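Local coordinates for uncharacterized protein (Sus scrofa, PDB 5BNF) that belongs to the ADP-ribosyl cyclase family as porcine CD38, a disulfide-rich protein with a helical part and a parallel beta-sheet, at residues F10-Y19 with C34-F45. Sequence-based numbering, arbitrary orientation.
Sequences FQEIILRRCY and CQKIKKAFTDAF
Helices 10-19 and 34-45 run roughly antiparallel, their axes at 142° and 9.1 Å apart at closest approach, with C18 opposite C34 and L15 opposite K38. A disulfide joins C18 SG to C34 SG at 2.0 Å. C34 CB sits over the face of the Y19 ring, 3.4 Å from its centroid and 11° off the ring normal, a CH-pi contact, and C34 SG lies over the same ring, 3.7 Å from the Y19 centroid, a sulfur-aromatic contact. Next along, K38, with CG anti to the backbone N and its chain extended beyond, crosses L15, K38 CD and L15 CG being tight at 3.4 Å, while I14 CD1 is 3.9 Å from F41 CD2. These two consecutive helices, 10-25 and 34-45, belong to the helical part of the ADP-ribosyl cyclase fold, distinct from its four-stranded parallel sheet, and are tied together by the disulfide. At the far end F10, F41 and F45 form an aromatic cluster extended by W111. The edge of F10 meets the face of F41 in a T-shaped pair, planes at 87° and centroids 5.5 Å apart, whereas F45 meets F10 obliquely, F45 CZ 3.8 Å from F10 CE2.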
ATOM      1  N   PHE A  10      -8.427   3.748  18.228  1.00 46.24           N
ATOM      2  CA  PHE A  10      -8.312   3.847  16.786  1.00 39.41           C
ATOM      3  C   PHE A  10      -8.685   5.234  16.270  1.00 41.19           C
ATOM      4  O   PHE A  10      -7.940   5.840  15.503  1.00 46.72           O
ATOM      5  CB  PHE A  10      -9.206   2.796  16.122  1.00 35.62           C
ATOM      6  CG  PHE A  10      -9.212   2.880  14.628  1.00 30.07           C
ATOM      7  CD1 PHE A  10      -8.099   2.489  13.896  1.00 23.87           C
ATOM      8  CD2 PHE A  10     -10.297   3.432  13.954  1.00 31.46           C
ATOM      9  CE1 PHE A  10      -8.065   2.656  12.515  1.00 31.04           C
ATOM     10  CE2 PHE A  10     -10.265   3.601  12.575  1.00 29.36           C
ATOM     11  CZ  PHE A  10      -9.146   3.212  11.856  1.00 16.34           C
ATOM     12  N   GLN A  11      -9.839   5.730  16.698  1.00 43.59           N
ATOM     13  CA  GLN A  11     -10.321   7.037  16.267  1.00 47.46           C
ATOM     14  C   GLN A  11      -9.355   8.177  16.560  1.00 51.28           C
ATOM     15  O   GLN A  11      -9.026   8.967  15.679  1.00 54.23           O
ATOM     16  CB  GLN A  11     -11.669   7.340  16.918  1.00 45.10           C
ATOM     17  CG  GLN A  11     -12.778   6.431  16.443  1.00 55.13           C
ATOM     18  CD  GLN A  11     -12.932   5.192  17.296  1.00 53.39           C
ATOM     19  OE1 GLN A  11     -11.992   4.747  17.960  1.00 46.44           O
ATOM     20  NE2 GLN A  11     -14.128   4.616  17.271  1.00 67.85           N
ATOM     21  N   GLU A  12      -8.904   8.256  17.802  1.00 48.80           N
ATOM     22  CA  GLU A  12      -7.987   9.304  18.225  1.00 53.60           C
ATOM     23  C   GLU A  12      -6.693   9.244  17.427  1.00 54.24           C
ATOM     24  O   GLU A  12      -6.164  10.270  16.990  1.00 55.40           O
ATOM     25  CB  GLU A  12      -7.674   9.127  19.703  1.00 63.86           C
ATOM     26  CG  GLU A  12      -8.814   8.507  20.482  1.00 91.64           C
ATOM     27  CD  GLU A  12      -8.388   8.050  21.855  1.00107.41           C
ATOM     28  OE1 GLU A  12      -9.188   7.367  22.529  1.00106.82           O
ATOM     29  OE2 GLU A  12      -7.250   8.379  22.257  1.00113.48           O
ATOM     30  N   ILE A  13      -6.192   8.030  17.239  1.00 47.42           N
ATOM     31  CA  ILE A  13      -4.951   7.819  16.514  1.00 44.57           C
ATOM     32  C   ILE A  13      -4.965   8.354  15.089  1.00 48.64           C
ATOM     33  O   ILE A  13      -4.071   9.109  14.707  1.00 54.64           O
ATOM     34  CB  ILE A  13      -4.577   6.326  16.488  1.00 45.20           C
ATOM     35  CG1 ILE A  13      -4.262   5.863  17.912  1.00 40.77           C
ATOM     36  CG2 ILE A  13      -3.393   6.093  15.558  1.00 34.97           C
ATOM     37  CD1 ILE A  13      -3.756   4.423  18.017  1.00 30.47           C
ATOM     38  N   ILE A  14      -5.967   7.978  14.301  1.00 44.51           N
ATOM     39  CA  ILE A  14      -6.018   8.455  12.924  1.00 44.94           C
ATOM     40  C   ILE A  14      -6.283   9.948  12.848  1.00 52.65           C
ATOM     41  O   ILE A  14      -5.881  10.600  11.884  1.00 59.86           O
ATOM     42  CB  ILE A  14      -7.084   7.714  12.077  1.00 32.58           C
ATOM     43  CG1 ILE A  14      -8.480   7.956  12.646  1.00 46.09           C
ATOM     44  CG2 ILE A  14      -6.771   6.224  12.037  1.00 41.03           C
ATOM     45  CD1 ILE A  14      -9.591   7.356  11.787  1.00 31.48           C
ATOM     46  N   LEU A  15      -6.958  10.496  13.855  1.00 51.93           N
ATOM     47  CA  LEU A  15      -7.236  11.926  13.859  1.00 52.02           C
ATOM     48  C   LEU A  15      -5.911  12.657  14.030  1.00 44.33           C
ATOM     49  O   LEU A  15      -5.599  13.572  13.276  1.00 44.63           O
ATOM     50  CB  LEU A  15      -8.177  12.314  15.005  1.00 51.41           C
ATOM     51  CG  LEU A  15      -9.389  13.186  14.641  1.00 57.77           C
ATOM     52  CD1 LEU A  15      -9.674  14.124  15.803  1.00 44.19           C
ATOM     53  CD2 LEU A  15      -9.133  13.999  13.368  1.00 58.03           C
ATOM     54  N   ARG A  16      -5.135  12.240  15.025  1.00 37.36           N
ATOM     55  CA  ARG A  16      -3.837  12.844  15.287  1.00 48.06           C
ATOM     56  C   ARG A  16      -2.950  12.758  14.054  1.00 50.68           C
ATOM     57  O   ARG A  16      -2.517  13.774  13.508  1.00 49.29           O
ATOM     58  CB  ARG A  16      -3.136  12.123  16.439  1.00 49.68           C
ATOM     59  CG  ARG A  16      -1.666  12.478  16.547  1.00 63.51           C
ATOM     60  CD  ARG A  16      -0.836  11.290  17.006  1.00 92.18           C
ATOM     61  NE  ARG A  16      -0.338  11.445  18.369  1.00106.79           N
ATOM     62  CZ  ARG A  16      -0.581  10.585  19.352  1.00111.69           C
ATOM     63  NH1 ARG A  16      -1.322   9.508  19.123  1.00107.69           N
ATOM     64  NH2 ARG A  16      -0.076  10.796  20.562  1.00107.79           N
ATOM     65  N   ARG A  17      -2.681  11.525  13.633  1.00 48.95           N
ATOM     66  CA  ARG A  17      -1.836  11.268  12.479  1.00 46.07           C
ATOM     67  C   ARG A  17      -2.191  12.156  11.305  1.00 45.32           C
ATOM     68  O   ARG A  17      -1.317  12.790  10.716  1.00 48.57           O
ATOM     69  CB  ARG A  17      -1.938   9.798  12.058  1.00 53.93           C
ATOM     70  CG  ARG A  17      -1.295   8.824  13.037  1.00 51.28           C
ATOM     71  CD  ARG A  17      -1.144   7.440  12.425  1.00 39.09           C
ATOM     72  NE  ARG A  17      -0.467   6.517  13.330  1.00 37.17           N
ATOM     73  CZ  ARG A  17      -0.203   5.252  13.038  1.00 39.75           C
ATOM     74  NH1 ARG A  17      -0.560   4.760  11.861  1.00 44.06           N
ATOM     75  NH2 ARG A  17       0.407   4.480  13.926  1.00 42.41           N
ATOM     76  N   CYS A  18      -3.473  12.211  10.967  1.00 35.46           N
ATOM     77  CA  CYS A  18      -3.912  13.038   9.850  1.00 45.68           C
ATOM     78  C   CYS A  18      -3.432  14.484   9.960  1.00 58.32           C
ATOM     79  O   CYS A  18      -2.840  15.021   9.023  1.00 56.79           O
ATOM     80  CB  CYS A  18      -5.433  13.010   9.738  1.00 34.75           C
ATOM     81  SG  CYS A  18      -6.098  14.135   8.476  1.00 66.37           S
ATOM     82  N   TYR A  19      -3.689  15.123  11.095  1.00 65.31           N
ATOM     83  CA  TYR A  19      -3.254  16.500  11.264  1.00 66.57           C
ATOM     84  C   TYR A  19      -1.747  16.596  11.131  1.00 60.86           C
ATOM     85  O   TYR A  19      -1.243  17.367  10.318  1.00 61.43           O
ATOM     86  CB  TYR A  19      -3.720  17.062  12.611  1.00 70.12           C
ATOM     87  CG  TYR A  19      -5.153  17.556  12.576  1.00 66.62           C
ATOM     88  CD1 TYR A  19      -5.565  18.471  11.609  1.00 65.17           C
ATOM     89  CD2 TYR A  19      -6.095  17.101  13.494  1.00 74.54           C
ATOM     90  CE1 TYR A  19      -6.881  18.922  11.551  1.00 82.29           C
ATOM     91  CE2 TYR A  19      -7.418  17.546  13.447  1.00 86.52           C
ATOM     92  CZ  TYR A  19      -7.803  18.456  12.472  1.00 89.63           C
ATOM     93  OH  TYR A  19      -9.107  18.903  12.410  1.00 88.05           O
ATOM     94  N   CYS A  34      -9.041  16.995   8.576  1.00 74.45           N
ATOM     95  CA  CYS A  34      -8.868  15.723   9.249  1.00 76.98           C
ATOM     96  C   CYS A  34     -10.094  15.088   9.891  1.00 76.80           C
ATOM     97  O   CYS A  34     -10.272  13.871   9.816  1.00 74.82           O
ATOM     98  CB  CYS A  34      -7.749  15.859  10.275  1.00 81.04           C
ATOM     99  SG  CYS A  34      -6.130  15.913   9.453  1.00 97.90           S
ATOM    100  N   GLN A  35     -10.929  15.891  10.542  1.00 77.08           N
ATOM    101  CA  GLN A  35     -12.129  15.350  11.173  1.00 75.32           C
ATOM    102  C   GLN A  35     -13.051  14.742  10.113  1.00 71.73           C
ATOM    103  O   GLN A  35     -13.691  13.718  10.348  1.00 75.70           O
ATOM    104  CB  GLN A  35     -12.859  16.443  11.962  1.00 74.01           C
ATOM    105  CG  GLN A  35     -14.336  16.156  12.266  1.00 85.69           C
ATOM    106  CD  GLN A  35     -14.581  14.846  13.003  1.00 85.30           C
ATOM    107  OE1 GLN A  35     -13.923  14.542  14.000  1.00 93.33           O
ATOM    108  NE2 GLN A  35     -15.549  14.073  12.522  1.00 74.65           N
ATOM    109  N   LYS A  36     -13.103  15.370   8.944  1.00 60.89           N
ATOM    110  CA  LYS A  36     -13.931  14.885   7.848  1.00 57.38           C
ATOM    111  C   LYS A  36     -13.425  13.511   7.431  1.00 59.59           C
ATOM    112  O   LYS A  36     -14.209  12.589   7.208  1.00 54.87           O
ATOM    113  CB  LYS A  36     -13.833  15.841   6.661  1.00 56.16           C
ATOM    114  CG  LYS A  36     -15.164  16.308   6.108  1.00 54.19           C
ATOM    115  CD  LYS A  36     -15.157  17.817   5.902  1.00 64.07           C
ATOM    116  CE  LYS A  36     -14.035  18.257   4.969  1.00 74.10           C
ATOM    117  NZ  LYS A  36     -13.946  19.743   4.876  1.00 75.86           N
ATOM    118  N   ILE A  37     -12.104  13.393   7.325  1.00 60.35           N
ATOM    119  CA  ILE A  37     -11.465  12.143   6.936  1.00 53.83           C
ATOM    120  C   ILE A  37     -11.793  11.046   7.946  1.00 54.07           C
ATOM    121  O   ILE A  37     -12.294   9.986   7.576  1.00 58.56           O
ATOM    122  CB  ILE A  37      -9.923  12.303   6.850  1.00 50.73           C
ATOM    123  CG1 ILE A  37      -9.551  13.316   5.764  1.00 52.47           C
ATOM    124  CG2 ILE A  37      -9.275  10.966   6.531  1.00 42.48           C
ATOM    125  CD1 ILE A  37      -9.832  12.852   4.344  1.00 44.89           C
ATOM    126  N   LYS A  38     -11.513  11.315   9.218  1.00 48.60           N
ATOM    127  CA  LYS A  38     -11.766  10.364  10.297  1.00 49.78           C
ATOM    128  C   LYS A  38     -13.196   9.845  10.274  1.00 55.84           C
ATOM    129  O   LYS A  38     -13.445   8.665  10.532  1.00 61.25           O
ATOM    130  CB  LYS A  38     -11.484  11.022  11.646  1.00 28.63           C
ATOM    131  CG  LYS A  38     -12.120  10.309  12.825  1.00 40.42           C
ATOM    132  CD  LYS A  38     -12.097  11.177  14.074  1.00 36.53           C
ATOM    133  CE  LYS A  38     -13.214  10.793  15.031  1.00 49.10           C
ATOM    134  NZ  LYS A  38     -13.296  11.717  16.201  1.00 45.99           N
ATOM    135  N   LYS A  39     -14.132  10.736   9.974  1.00 53.44           N
ATOM    136  CA  LYS A  39     -15.538  10.375   9.915  1.00 56.34           C
ATOM    137  C   LYS A  39     -15.763   9.366   8.798  1.00 55.46           C
ATOM    138  O   LYS A  39     -16.447   8.364   8.981  1.00 62.62           O
ATOM    139  CB  LYS A  39     -16.392  11.619   9.659  1.00 59.96           C
ATOM    140  CG  LYS A  39     -17.885  11.348   9.632  1.00 59.63           C
ATOM    141  CD  LYS A  39     -18.382  10.893  10.992  1.00 57.24           C
ATOM    142  CE  LYS A  39     -19.869  10.598  10.953  1.00 63.99           C
ATOM    143  NZ  LYS A  39     -20.334  10.038  12.253  1.00 77.57           N
ATOM    144  N   ALA A  40     -15.181   9.642   7.638  1.00 48.95           N
ATOM    145  CA  ALA A  40     -15.310   8.766   6.481  1.00 46.97           C
ATOM    146  C   ALA A  40     -14.694   7.387   6.722  1.00 39.13           C
ATOM    147  O   ALA A  40     -15.281   6.357   6.379  1.00 32.09           O
ATOM    148  CB  ALA A  40     -14.659   9.414   5.291  1.00 32.49           C
ATOM    149  N   PHE A  41     -13.501   7.380   7.298  1.00 32.23           N
ATOM    150  CA  PHE A  41     -12.803   6.143   7.592  1.00 42.09           C
ATOM    151  C   PHE A  41     -13.745   5.290   8.433  1.00 42.77           C
ATOM    152  O   PHE A  41     -14.142   4.196   8.034  1.00 43.78           O
ATOM    153  CB  PHE A  41     -11.532   6.441   8.392  1.00 39.81           C
ATOM    154  CG  PHE A  41     -10.418   5.452   8.173  1.00 44.02           C
ATOM    155  CD1 PHE A  41     -10.688   4.107   7.926  1.00 51.85           C
ATOM    156  CD2 PHE A  41      -9.093   5.865   8.241  1.00 32.66           C
ATOM    157  CE1 PHE A  41      -9.650   3.190   7.749  1.00 45.07           C
ATOM    158  CE2 PHE A  41      -8.047   4.959   8.066  1.00 55.64           C
ATOM    159  CZ  PHE A  41      -8.328   3.617   7.819  1.00 58.60           C
ATOM    160  N   THR A  42     -14.103   5.824   9.597  1.00 41.89           N
ATOM    161  CA  THR A  42     -14.986   5.159  10.543  1.00 47.70           C
ATOM    162  C   THR A  42     -16.343   4.771   9.951  1.00 49.04           C
ATOM    163  O   THR A  42     -16.814   3.651  10.145  1.00 46.17           O
ATOM    164  CB  THR A  42     -15.217   6.054  11.771  1.00 51.38           C
ATOM    165  OG1 THR A  42     -13.960   6.375  12.374  1.00 57.24           O
ATOM    166  CG2 THR A  42     -16.081   5.342  12.784  1.00 62.38           C
ATOM    167  N   ASP A  43     -16.970   5.693   9.231  1.00 50.59           N
ATOM    168  CA  ASP A  43     -18.270   5.429   8.623  1.00 50.49           C
ATOM    169  C   ASP A  43     -18.235   4.264   7.657  1.00 49.19           C
ATOM    170  O   ASP A  43     -19.243   3.597   7.431  1.00 54.41           O
ATOM    171  CB  ASP A  43     -18.767   6.668   7.887  1.00 55.03           C
ATOM    172  CG  ASP A  43     -19.252   7.740   8.830  1.00 69.97           C
ATOM    173  OD1 ASP A  43     -19.025   7.590  10.051  1.00 66.43           O
ATOM    174  OD2 ASP A  43     -19.853   8.728   8.357  1.00 77.87           O
ATOM    175  N   ALA A  44     -17.062   4.026   7.091  1.00 45.49           N
ATOM    176  CA  ALA A  44     -16.875   2.961   6.122  1.00 38.10           C
ATOM    177  C   ALA A  44     -17.000   1.540   6.665  1.00 37.48           C
ATOM    178  O   ALA A  44     -17.353   0.628   5.917  1.00 36.55           O
ATOM    179  CB  ALA A  44     -15.514   3.129   5.447  1.00 40.75           C
ATOM    180  N   PHE A  45     -16.734   1.344   7.954  1.00 30.87           N
ATOM    181  CA  PHE A  45     -16.770  -0.001   8.519  1.00 34.19           C
ATOM    182  C   PHE A  45     -17.562  -0.201   9.809  1.00 33.72           C
ATOM    183  O   PHE A  45     -18.052  -1.299  10.078  1.00 31.16           O
ATOM    184  CB  PHE A  45     -15.336  -0.478   8.741  1.00 21.65           C
ATOM    185  CG  PHE A  45     -14.640   0.203   9.892  1.00 29.23           C
ATOM    186  CD1 PHE A  45     -14.817  -0.252  11.196  1.00 23.68           C
ATOM    187  CD2 PHE A  45     -13.793   1.289   9.672  1.00 34.01           C
ATOM    188  CE1 PHE A  45     -14.166   0.363  12.266  1.00 25.76           C
ATOM    189  CE2 PHE A  45     -13.133   1.918  10.743  1.00 17.43           C
ATOM    190  CZ  PHE A  45     -13.320   1.450  12.038  1.00 25.17           C
TER